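Long-range contacts in solute-binding protein Csal_2479 (Chromohalobacter salexigens, PDB 4P1L), which binds D-glucuronate in vitro and probably delivers it to a tripartite ATP-independent periplasmic (TRAP) transporter for uptake into the cytoplasm: residues 102-111 against 226-234; 173-181 against 296-306. All blocks are in the same frame, centred on the assembly; numbering follows the deposited sequence.

Contact 1: 102-111 against 226-234. With BDP (beta-D-glucopyranuronic acid), chain C.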
loop_
_atom_site.group_PDB
_atom_site.type_symbol
_atom_site.label_atom_id
_atom_site.label_comp_id
_atom_site.label_asym_id
_atom_site.label_seq_id
_atom_site.Cartn_x
_atom_site.Cartn_y
_atom_site.Cartn_z
ATOM N N LEU A 102 -10.459 -2.095 0.554
ATOM C CA LEU A 102 -9.412 -1.256 1.108
ATOM C C LEU A 102 -8.998 -0.143 0.162
ATOM O O LEU A 102 -8.347 0.810 0.573
ATOM C CB LEU A 102 -8.184 -2.109 1.459
ATOM C CG LEU A 102 -8.462 -3.194 2.473
ATOM C CD1 LEU A 102 -7.208 -4.105 2.613
ATOM C CD2 LEU A 102 -8.911 -2.628 3.813
ATOM N N SER A 103 -9.368 -0.279 -1.105
ATOM C CA SER A 103 -9.057 0.733 -2.123
ATOM C C SER A 103 -10.206 1.685 -2.351
ATOM O O SER A 103 -10.136 2.538 -3.230
ATOM C CB SER A 103 -8.680 0.049 -3.438
ATOM O OG SER A 103 -7.407 -0.544 -3.325
ATOM N N LEU A 104 -11.268 1.570 -1.558
ATOM C CA LEU A 104 -12.292 2.598 -1.620
ATOM C C LEU A 104 -11.725 3.883 -1.018
ATOM O O LEU A 104 -11.234 3.872 0.117
ATOM C CB LEU A 104 -13.582 2.127 -0.922
ATOM C CG LEU A 104 -14.370 0.998 -1.608
ATOM C CD1 LEU A 104 -15.408 0.351 -0.665
ATOM C CD2 LEU A 104 -15.085 1.526 -2.881
ATOM N N PRO A 105 -11.758 4.990 -1.780
ATOM C CA PRO A 105 -11.174 6.239 -1.288
ATOM C C PRO A 105 -11.814 6.705 0.018
ATOM O O PRO A 105 -13.039 6.645 0.168
ATOM C CB PRO A 105 -11.419 7.237 -2.435
ATOM C CG PRO A 105 -11.501 6.354 -3.660
ATOM C CD PRO A 105 -12.213 5.108 -3.176
ATOM N N PHE A 106 -10.988 7.155 0.948
ATOM C CA PHE A 106 -11.473 7.684 2.236
ATOM C C PHE A 106 -12.186 6.669 3.132
ATOM O O PHE A 106 -12.881 7.050 4.069
ATOM C CB PHE A 106 -12.383 8.920 1.999
ATOM C CG PHE A 106 -11.703 10.024 1.237
ATOM C CD1 PHE A 106 -10.835 10.901 1.887
ATOM C CD2 PHE A 106 -11.898 10.182 -0.137
ATOM C CE1 PHE A 106 -10.208 11.905 1.194
ATOM C CE2 PHE A 106 -11.259 11.202 -0.825
ATOM C CZ PHE A 106 -10.415 12.045 -0.174
ATOM N N ILE A 107 -12.023 5.375 2.899
ATOM C CA ILE A 107 -12.732 4.427 3.741
ATOM C C ILE A 107 -12.213 4.476 5.186
ATOM O O ILE A 107 -12.976 4.268 6.125
ATOM C CB ILE A 107 -12.728 2.988 3.180
ATOM C CG1 ILE A 107 -13.789 2.188 3.932
ATOM C CG2 ILE A 107 -11.330 2.365 3.211
ATOM C CD1 ILE A 107 -14.137 0.901 3.277
ATOM N N PHE A 108 -10.918 4.744 5.356
ATOM C CA PHE A 108 -10.324 4.925 6.687
ATOM C C PHE A 108 -10.160 6.420 6.987
ATOM O O PHE A 108 -9.774 7.185 6.108
ATOM C CB PHE A 108 -8.946 4.247 6.788
ATOM C CG PHE A 108 -8.992 2.748 6.681
ATOM C CD1 PHE A 108 -9.611 1.990 7.669
ATOM C CD2 PHE A 108 -8.460 2.106 5.581
ATOM C CE1 PHE A 108 -9.667 0.624 7.571
ATOM C CE2 PHE A 108 -8.516 0.742 5.475
ATOM C CZ PHE A 108 -9.138 0.000 6.471
ATOM N N LYS A 109 -10.441 6.828 8.233
ATOM C CA LYS A 109 -10.324 8.221 8.641
ATOM C C LYS A 109 -8.856 8.596 8.925
ATOM O O LYS A 109 -8.457 9.757 8.784
ATOM C CB LYS A 109 -11.174 8.473 9.897
ATOM C CG LYS A 109 -12.673 8.409 9.661
ATOM C CD LYS A 109 -13.473 8.761 10.912
ATOM C CE LYS A 109 -14.983 8.677 10.647
ATOM N NZ LYS A 109 -15.782 9.023 11.875
ATOM N N SER A 110 -8.064 7.619 9.345
ATOM C CA SER A 110 -6.657 7.861 9.623
ATOM C C SER A 110 -5.893 6.545 9.626
ATOM O O SER A 110 -6.494 5.470 9.728
ATOM C CB SER A 110 -6.489 8.545 10.991
ATOM O OG SER A 110 -6.885 7.690 12.038
ATOM N N PRO A 111 -4.560 6.617 9.545
ATOM C CA PRO A 111 -3.803 5.364 9.637
ATOM C C PRO A 111 -4.019 4.661 10.974
ATOM O O PRO A 111 -4.015 3.418 11.046
ATOM C CB PRO A 111 -2.352 5.818 9.470
ATOM C CG PRO A 111 -2.472 7.027 8.562
ATOM C CD PRO A 111 -3.740 7.734 9.056
ATOM N N LEU A 226 -2.442 17.705 0.072
ATOM C CA LEU A 226 -2.786 16.676 1.050
ATOM C C LEU A 226 -4.236 16.194 0.963
ATOM O O LEU A 226 -5.045 16.308 1.914
ATOM C CB LEU A 226 -2.432 17.180 2.459
ATOM C CG LEU A 226 -0.927 17.231 2.730
ATOM C CD1 LEU A 226 -0.565 18.141 3.900
ATOM C CD2 LEU A 226 -0.417 15.828 3.008
ATOM N N THR A 227 -4.563 15.608 -0.178
ATOM C CA THR A 227 -5.838 14.928 -0.339
ATOM C C THR A 227 -6.042 13.725 0.610
ATOM O O THR A 227 -7.174 13.464 0.992
ATOM C CB THR A 227 -6.013 14.479 -1.786
ATOM O OG1 THR A 227 -4.821 13.801 -2.222
ATOM C CG2 THR A 227 -6.322 15.684 -2.693
ATOM N N GLU A 228 -4.972 12.970 0.934
ATOM C CA GLU A 228 -5.013 11.868 1.889
ATOM C C GLU A 228 -6.186 10.932 1.562
ATOM O O GLU A 228 -6.957 10.516 2.435
ATOM C CB GLU A 228 -5.040 12.410 3.333
ATOM C CG GLU A 228 -3.812 13.259 3.609
ATOM C CD GLU A 228 -3.740 13.870 4.988
ATOM O OE1 GLU A 228 -2.627 13.972 5.543
ATOM O OE2 GLU A 228 -4.774 14.286 5.502
ATOM N N HIS A 229 -6.265 10.597 0.272
ATOM C CA HIS A 229 -7.423 9.940 -0.329
ATOM C C HIS A 229 -7.473 8.414 -0.206
ATOM O O HIS A 229 -8.547 7.834 -0.376
ATOM C CB HIS A 229 -7.524 10.350 -1.803
ATOM C CG HIS A 229 -6.258 10.168 -2.579
ATOM N ND1 HIS A 229 -5.489 11.223 -3.018
ATOM C CD2 HIS A 229 -5.628 9.044 -2.994
ATOM C CE1 HIS A 229 -4.428 10.756 -3.651
ATOM N NE2 HIS A 229 -4.496 9.435 -3.658
ATOM N N LEU A 230 -6.328 7.791 0.110
ATOM C CA LEU A 230 -6.204 6.338 0.286
ATOM C C LEU A 230 -5.304 6.064 1.471
ATOM O O LEU A 230 -4.279 6.715 1.648
ATOM C CB LEU A 230 -5.616 5.651 -0.951
ATOM C CG LEU A 230 -6.501 5.564 -2.179
ATOM C CD1 LEU A 230 -5.651 5.307 -3.406
ATOM C CD2 LEU A 230 -7.599 4.513 -1.999
ATOM N N ILE A 231 -5.724 5.113 2.296
ATOM C CA ILE A 231 -4.945 4.635 3.402
ATOM C C ILE A 231 -4.940 3.111 3.219
ATOM O O ILE A 231 -5.908 2.405 3.553
ATOM C CB ILE A 231 -5.566 5.067 4.736
ATOM C CG1 ILE A 231 -5.372 6.578 4.914
ATOM C CG2 ILE A 231 -4.943 4.313 5.865
ATOM C CD1 ILE A 231 -6.272 7.192 5.977
ATOM N N LEU A 232 -3.861 2.622 2.618
ATOM C CA LEU A 232 -3.787 1.244 2.182
ATOM C C LEU A 232 -2.939 0.431 3.170
ATOM O O LEU A 232 -1.758 0.742 3.414
ATOM C CB LEU A 232 -3.203 1.177 0.777
ATOM C CG LEU A 232 -4.191 1.606 -0.338
ATOM C CD1 LEU A 232 -3.459 1.841 -1.659
ATOM C CD2 LEU A 232 -5.271 0.528 -0.496
ATOM N N PRO A 233 -3.528 -0.630 3.756
ATOM C CA PRO A 233 -2.664 -1.551 4.480
ATOM C C PRO A 233 -1.720 -2.264 3.523
ATOM O O PRO A 233 -2.005 -2.329 2.321
ATOM C CB PRO A 233 -3.657 -2.573 5.093
ATOM C CG PRO A 233 -4.961 -1.892 5.093
ATOM C CD PRO A 233 -4.939 -1.053 3.812
ATOM N N GLU A 234 -0.619 -2.802 4.046
ATOM C CA GLU A 234 0.211 -3.751 3.321
ATOM C C GLU A 234 0.368 -5.021 4.161
ATOM O O GLU A 234 0.357 -4.958 5.388
ATOM C CB GLU A 234 1.584 -3.153 3.028
ATOM C CG GLU A 234 1.523 -1.745 2.438
ATOM C CD GLU A 234 2.750 -1.383 1.599
ATOM O OE1 GLU A 234 3.806 -2.059 1.750
ATOM O OE2 GLU A 234 2.643 -0.420 0.805
HETATM C C1 BDP C . 3.803 2.579 -2.241
HETATM C C2 BDP C . 3.627 1.116 -1.861
HETATM C C3 BDP C . 4.276 0.265 -2.884
HETATM C C4 BDP C . 3.626 0.564 -4.198
HETATM C C5 BDP C . 3.762 2.068 -4.552
HETATM C C6 BDP C . 3.076 2.435 -5.867
HETATM O O2 BDP C . 4.270 0.949 -0.608
HETATM O O3 BDP C . 3.931 -1.174 -2.527
HETATM O O4 BDP C . 4.217 -0.232 -5.240
HETATM O O5 BDP C . 3.209 2.830 -3.526
HETATM O O6A BDP C . 2.556 3.597 -5.932
HETATM O O1 BDP C . 3.157 3.382 -1.316
HETATM O O6B BDP C . 3.118 1.642 -6.830
HETATM O O HOH W 1 -8.639 3.677 1.151
HETATM O O HOH W 2 -8.839 5.270 3.336
#

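Contact 2: 173-181 against 296-306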
loop_
_atom_site.group_PDB
_atom_site.type_symbol
_atom_site.label_atom_id
_atom_site.label_comp_id
_atom_site.label_asym_id
_atom_site.label_seq_id
_atom_site.Cartn_x
_atom_site.Cartn_y
_atom_site.Cartn_z
ATOM N N LEU A 173 -10.421 0.999 -9.616
ATOM C CA LEU A 173 -10.997 1.926 -8.648
ATOM C C LEU A 173 -10.255 3.257 -8.620
ATOM O O LEU A 173 -10.880 4.309 -8.402
ATOM C CB LEU A 173 -11.012 1.351 -7.225
ATOM C CG LEU A 173 -12.114 0.339 -6.931
ATOM C CD1 LEU A 173 -11.970 -0.279 -5.547
ATOM C CD2 LEU A 173 -13.488 0.996 -7.052
ATOM N N TYR A 174 -8.942 3.206 -8.815
ATOM C CA TYR A 174 -8.104 4.425 -8.814
ATOM C C TYR A 174 -8.346 5.308 -10.036
ATOM O O TYR A 174 -8.246 6.511 -9.955
ATOM C CB TYR A 174 -6.607 4.087 -8.716
ATOM C CG TYR A 174 -6.259 3.184 -7.555
ATOM C CD1 TYR A 174 -6.984 3.236 -6.372
ATOM C CD2 TYR A 174 -5.226 2.260 -7.658
ATOM C CE1 TYR A 174 -6.674 2.396 -5.295
ATOM C CE2 TYR A 174 -4.918 1.410 -6.614
ATOM C CZ TYR A 174 -5.639 1.467 -5.437
ATOM O OH TYR A 174 -5.310 0.633 -4.385
ATOM N N VAL A 175 -8.619 4.703 -11.187
ATOM C CA VAL A 175 -8.999 5.499 -12.357
ATOM C C VAL A 175 -10.359 6.163 -12.102
ATOM O O VAL A 175 -10.558 7.356 -12.379
ATOM C CB VAL A 175 -9.022 4.626 -13.617
ATOM C CG1 VAL A 175 -9.520 5.426 -14.842
ATOM C CG2 VAL A 175 -7.656 4.028 -13.859
ATOM N N GLN A 176 -11.301 5.394 -11.559
ATOM C CA GLN A 176 -12.588 5.951 -11.212
ATOM C C GLN A 176 -12.395 7.094 -10.219
ATOM O O GLN A 176 -13.034 8.152 -10.341
ATOM C CB GLN A 176 -13.527 4.869 -10.669
ATOM C CG GLN A 176 -14.972 5.179 -10.867
ATOM C CD GLN A 176 -15.877 4.094 -10.323
ATOM O OE1 GLN A 176 -15.406 3.113 -9.720
ATOM N NE2 GLN A 176 -17.186 4.281 -10.496
HETATM N N MSE A 177 -11.519 6.892 -9.246
HETATM C CA MSE A 177 -11.236 7.932 -8.245
HETATM C C MSE A 177 -10.748 9.251 -8.874
HETATM O O MSE A 177 -11.327 10.316 -8.618
HETATM C CB MSE A 177 -10.195 7.425 -7.247
HETATM C CG MSE A 177 -9.741 8.455 -6.237
HETATM SE SE MSE A 177 -8.311 7.777 -5.105
HETATM C CE MSE A 177 -6.856 8.058 -6.415
ATOM N N ILE A 178 -9.708 9.179 -9.706
ATOM C CA ILE A 178 -9.204 10.365 -10.378
ATOM C C ILE A 178 -10.275 11.002 -11.293
ATOM O O ILE A 178 -10.431 12.234 -11.342
ATOM C CB ILE A 178 -7.958 10.052 -11.202
ATOM C CG1 ILE A 178 -6.803 9.586 -10.301
ATOM C CG2 ILE A 178 -7.525 11.289 -12.027
ATOM C CD1 ILE A 178 -6.340 10.611 -9.292
ATOM N N ASP A 179 -11.011 10.168 -12.015
ATOM C CA ASP A 179 -12.018 10.660 -12.918
ATOM C C ASP A 179 -13.108 11.415 -12.189
ATOM O O ASP A 179 -13.559 12.453 -12.656
ATOM C CB ASP A 179 -12.663 9.510 -13.717
ATOM C CG ASP A 179 -11.757 8.956 -14.779
ATOM O OD1 ASP A 179 -10.571 9.361 -14.858
ATOM O OD2 ASP A 179 -12.228 8.093 -15.523
ATOM N N GLU A 180 -13.557 10.870 -11.065
ATOM C CA GLU A 180 -14.554 11.544 -10.244
ATOM C C GLU A 180 -14.012 12.840 -9.621
ATOM O O GLU A 180 -14.766 13.783 -9.403
ATOM C CB GLU A 180 -15.045 10.610 -9.143
ATOM C CG GLU A 180 -15.919 9.435 -9.679
ATOM C CD GLU A 180 -17.260 9.873 -10.248
ATOM O OE1 GLU A 180 -17.575 11.078 -10.219
ATOM O OE2 GLU A 180 -18.010 9.001 -10.730
HETATM N N MSE A 181 -12.722 12.884 -9.315
HETATM C CA MSE A 181 -12.142 14.132 -8.837
HETATM C C MSE A 181 -12.130 15.195 -9.922
HETATM O O MSE A 181 -12.199 16.374 -9.599
HETATM C CB MSE A 181 -10.729 13.929 -8.344
HETATM C CG MSE A 181 -10.647 13.155 -7.062
HETATM SE SE MSE A 181 -8.765 12.989 -6.516
HETATM C CE MSE A 181 -9.019 11.968 -4.887
ATOM N N PHE A 296 -13.755 16.241 -1.567
ATOM C CA PHE A 296 -13.213 15.179 -2.388
ATOM C C PHE A 296 -13.951 13.899 -2.090
ATOM O O PHE A 296 -14.345 13.180 -2.992
ATOM C CB PHE A 296 -11.731 14.973 -2.089
ATOM C CG PHE A 296 -10.845 15.992 -2.735
ATOM C CD1 PHE A 296 -10.602 17.210 -2.106
ATOM C CD2 PHE A 296 -10.246 15.736 -3.946
ATOM C CE1 PHE A 296 -9.785 18.151 -2.686
ATOM C CE2 PHE A 296 -9.428 16.673 -4.515
ATOM C CZ PHE A 296 -9.216 17.892 -3.890
ATOM N N GLN A 297 -14.151 13.643 -0.802
ATOM C CA GLN A 297 -14.843 12.446 -0.369
ATOM C C GLN A 297 -16.263 12.390 -0.910
ATOM O O GLN A 297 -16.737 11.327 -1.319
ATOM C CB GLN A 297 -14.851 12.395 1.148
ATOM C CG GLN A 297 -15.561 11.181 1.736
ATOM C CD GLN A 297 -15.331 11.055 3.243
ATOM O OE1 GLN A 297 -14.856 11.992 3.889
ATOM N NE2 GLN A 297 -15.681 9.900 3.804
ATOM N N ALA A 298 -16.963 13.532 -0.917
ATOM C CA ALA A 298 -18.349 13.542 -1.368
ATOM C C ALA A 298 -18.419 13.086 -2.828
ATOM O O ALA A 298 -19.359 12.391 -3.231
ATOM C CB ALA A 298 -18.958 14.915 -1.208
ATOM N N LYS A 299 -17.412 13.451 -3.616
ATOM C CA LYS A 299 -17.388 13.046 -5.022
ATOM C C LYS A 299 -17.186 11.539 -5.238
ATOM O O LYS A 299 -17.347 11.045 -6.362
ATOM C CB LYS A 299 -16.307 13.825 -5.763
ATOM C CG LYS A 299 -16.713 15.264 -6.042
ATOM C CD LYS A 299 -15.711 15.914 -6.945
ATOM C CE LYS A 299 -16.361 16.901 -7.904
ATOM N NZ LYS A 299 -17.006 18.004 -7.177
HETATM N N MSE A 300 -16.795 10.818 -4.185
HETATM C CA MSE A 300 -16.527 9.388 -4.294
HETATM C C MSE A 300 -17.774 8.499 -4.181
HETATM O O MSE A 300 -17.698 7.288 -4.411
HETATM C CB MSE A 300 -15.513 8.941 -3.238
HETATM C CG MSE A 300 -14.261 9.792 -3.190
HETATM SE SE MSE A 300 -13.165 9.620 -4.838
HETATM C CE MSE A 300 -13.764 11.139 -5.841
ATOM N N GLN A 301 -18.915 9.085 -3.848
ATOM C CA GLN A 301 -20.140 8.309 -3.628
ATOM C C GLN A 301 -20.481 7.290 -4.732
ATOM O O GLN A 301 -20.834 6.137 -4.431
ATOM C CB GLN A 301 -21.333 9.250 -3.402
ATOM C CG GLN A 301 -22.581 8.522 -2.885
ATOM C CD GLN A 301 -22.361 7.920 -1.509
ATOM O OE1 GLN A 301 -21.982 8.612 -0.564
ATOM N NE2 GLN A 301 -22.577 6.615 -1.394
ATOM N N PRO A 302 -20.362 7.686 -6.012
ATOM C CA PRO A 302 -20.708 6.743 -7.080
ATOM C C PRO A 302 -19.818 5.519 -7.063
ATOM O O PRO A 302 -20.252 4.441 -7.472
ATOM C CB PRO A 302 -20.449 7.546 -8.368
ATOM C CG PRO A 302 -20.576 8.976 -7.944
ATOM C CD PRO A 302 -20.047 9.029 -6.544
ATOM N N ILE A 303 -18.578 5.688 -6.601
ATOM C CA ILE A 303 -17.641 4.575 -6.501
ATOM C C ILE A 303 -18.146 3.552 -5.472
ATOM O O ILE A 303 -18.157 2.333 -5.711
ATOM C CB ILE A 303 -16.217 5.079 -6.171
ATOM C CG1 ILE A 303 -15.753 6.020 -7.291
ATOM C CG2 ILE A 303 -15.271 3.927 -6.057
ATOM C CD1 ILE A 303 -14.338 6.603 -7.080
ATOM N N TYR A 304 -18.588 4.055 -4.333
ATOM C CA TYR A 304 -19.096 3.188 -3.282
ATOM C C TYR A 304 -20.394 2.516 -3.735
ATOM O O TYR A 304 -20.572 1.318 -3.537
ATOM C CB TYR A 304 -19.341 3.987 -1.997
ATOM C CG TYR A 304 -18.110 4.265 -1.144
ATOM C CD1 TYR A 304 -17.162 5.207 -1.511
ATOM C CD2 TYR A 304 -17.930 3.596 0.056
ATOM C CE1 TYR A 304 -16.049 5.469 -0.693
ATOM C CE2 TYR A 304 -16.831 3.839 0.869
ATOM C CZ TYR A 304 -15.895 4.760 0.491
ATOM O OH TYR A 304 -14.830 5.024 1.317
ATOM N N ASP A 305 -21.301 3.294 -4.335
ATOM C CA ASP A 305 -22.581 2.756 -4.790
ATOM C C ASP A 305 -22.379 1.605 -5.797
ATOM O O ASP A 305 -23.023 0.536 -5.696
ATOM C CB ASP A 305 -23.434 3.849 -5.456
ATOM C CG ASP A 305 -23.888 4.937 -4.504
ATOM O OD1 ASP A 305 -23.759 4.803 -3.274
ATOM O OD2 ASP A 305 -24.390 5.957 -5.019
ATOM N N GLN A 306 -21.484 1.826 -6.763
ATOM C CA GLN A 306 -21.247 0.847 -7.814
ATOM C C GLN A 306 -20.605 -0.383 -7.189
ATOM O O GLN A 306 -20.904 -1.496 -7.570
ATOM C CB GLN A 306 -20.349 1.417 -8.939
ATOM C CG GLN A 306 -19.806 0.357 -9.914
ATOM C CD GLN A 306 -18.753 0.871 -10.900
ATOM O OE1 GLN A 306 -18.713 2.060 -11.220
ATOM N NE2 GLN A 306 -17.877 -0.029 -11.368
HETATM O O HOH W 3 -17.058 1.267 -8.044
HETATM O O HOH W 4 -18.818 12.297 -8.177
#

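Contact 1: 102-111 against 226-234
Phe106 and His229 meet where a type II beta turn, Leu104 to Ile107, is fastened to the end of strand 223-230, just before the chain crosses from the four-stranded sheet to the five-stranded one of this two-domain binding-protein fold. Phe106 N donates to His229 O over 2.9 Å, approaching from above the carbonyl plane at an N-H...O angle of 145°. The Phe106 ring takes His229 CA over one face, 3.9 Å from its centroid, a CH-pi contact. A serine in place of Phe106 would probably leave His229 CA without its aromatic cover and open a gap beside Thr227 O. Ile231 shows how one branched side chain fills such a junction: CB rests 4.0 Å from Phe108 CB, CG2 meets Pro111 CA, and CG1, anti to the carbonyl carbon (chi1 -71°), carries CD1 to 3.5 Å from Phe108 O and close to Ser110 C. Ile231 O is buried without a polar partner, the edge of the Phe108 ring lying against it, CD2 at 3.3 Å. A water receiving a weak bond from Ile231 N donates to Leu102 O and Leu104 O. Farther along, Glu234 OE2 accepts a hydrogen bond from O2 of the bound beta-D-glucuronate at 2.6 Å.

Contact 2: 173-181 against 296-306
Ile303 is a knob set into a hole on helix 173-181, lined by Leu173, Gln176, Met177 and Glu180, and it exemplifies how one beta-branched residue can seat two helices together. The helical segments 173-181 and 301-306 run closer to antiparallel than parallel, at 145°, with their axes 10.1 Å apart. With CG1 and CD1 fully extended (chi2 180°), the Ile303 CD1 methyl reaches the backbone, 3.6 Å from Met177 N. Its other branch, CG2, touches Leu173 CD2 at 3.6 Å, while CG1 lies against the Gln176 amide. Gln176 OE1 and Ile303 O each accept a hydrogen bond from one bridging water.

One turn on, Glu180 uses its aliphatic part as packing surface: CB meets Met300 CE at 3.6 Å. A bend at chi2 (-67°) brings the carboxylate across the Pro302 ring, OE2 being 3.7 Å from Pro302 CB, and the Lys299 chain passes Glu180 O at its CD. Met181, like Met177 and Met300 modelled as selenomethionine, extends its chain toward Phe296, bringing SE to the ring edge, 5.2 Å from the centroid, in a Met-aromatic contact.

Helix 172-181 is thus packed on several sides: Ile178 on strands 165-168 and 184-187, Met177 and Met181 on His229 of strand 223-230, whose Thr227 is touched by Phe296, with helix 301-310 pressing on it through Ile303.

How the contacts relate
Contact 1 is the more deeply buried, its centre about 10 Å from the centre of the chain, against about 18 Å for contact 2, which is only partly buried. Their chemistry follows their place. Between loop and strand in contact 1, several backbone groups are served by one direct bond and by waters, some weakly, and Ile231 O finds no partner; between helices in contact 2, backbone needs are met largely within each helix, and side-chain packing dominates. The two adjoin: Tyr174 OH of helix 172-181 probably bonds Ser103 OG at 2.6 Å, and Tyr304 OH of helix 301-310 probably Pro105 O at 2.7 Å. Both helices thus meet loop 102-111; only contact 1 includes a ligand-binding residue.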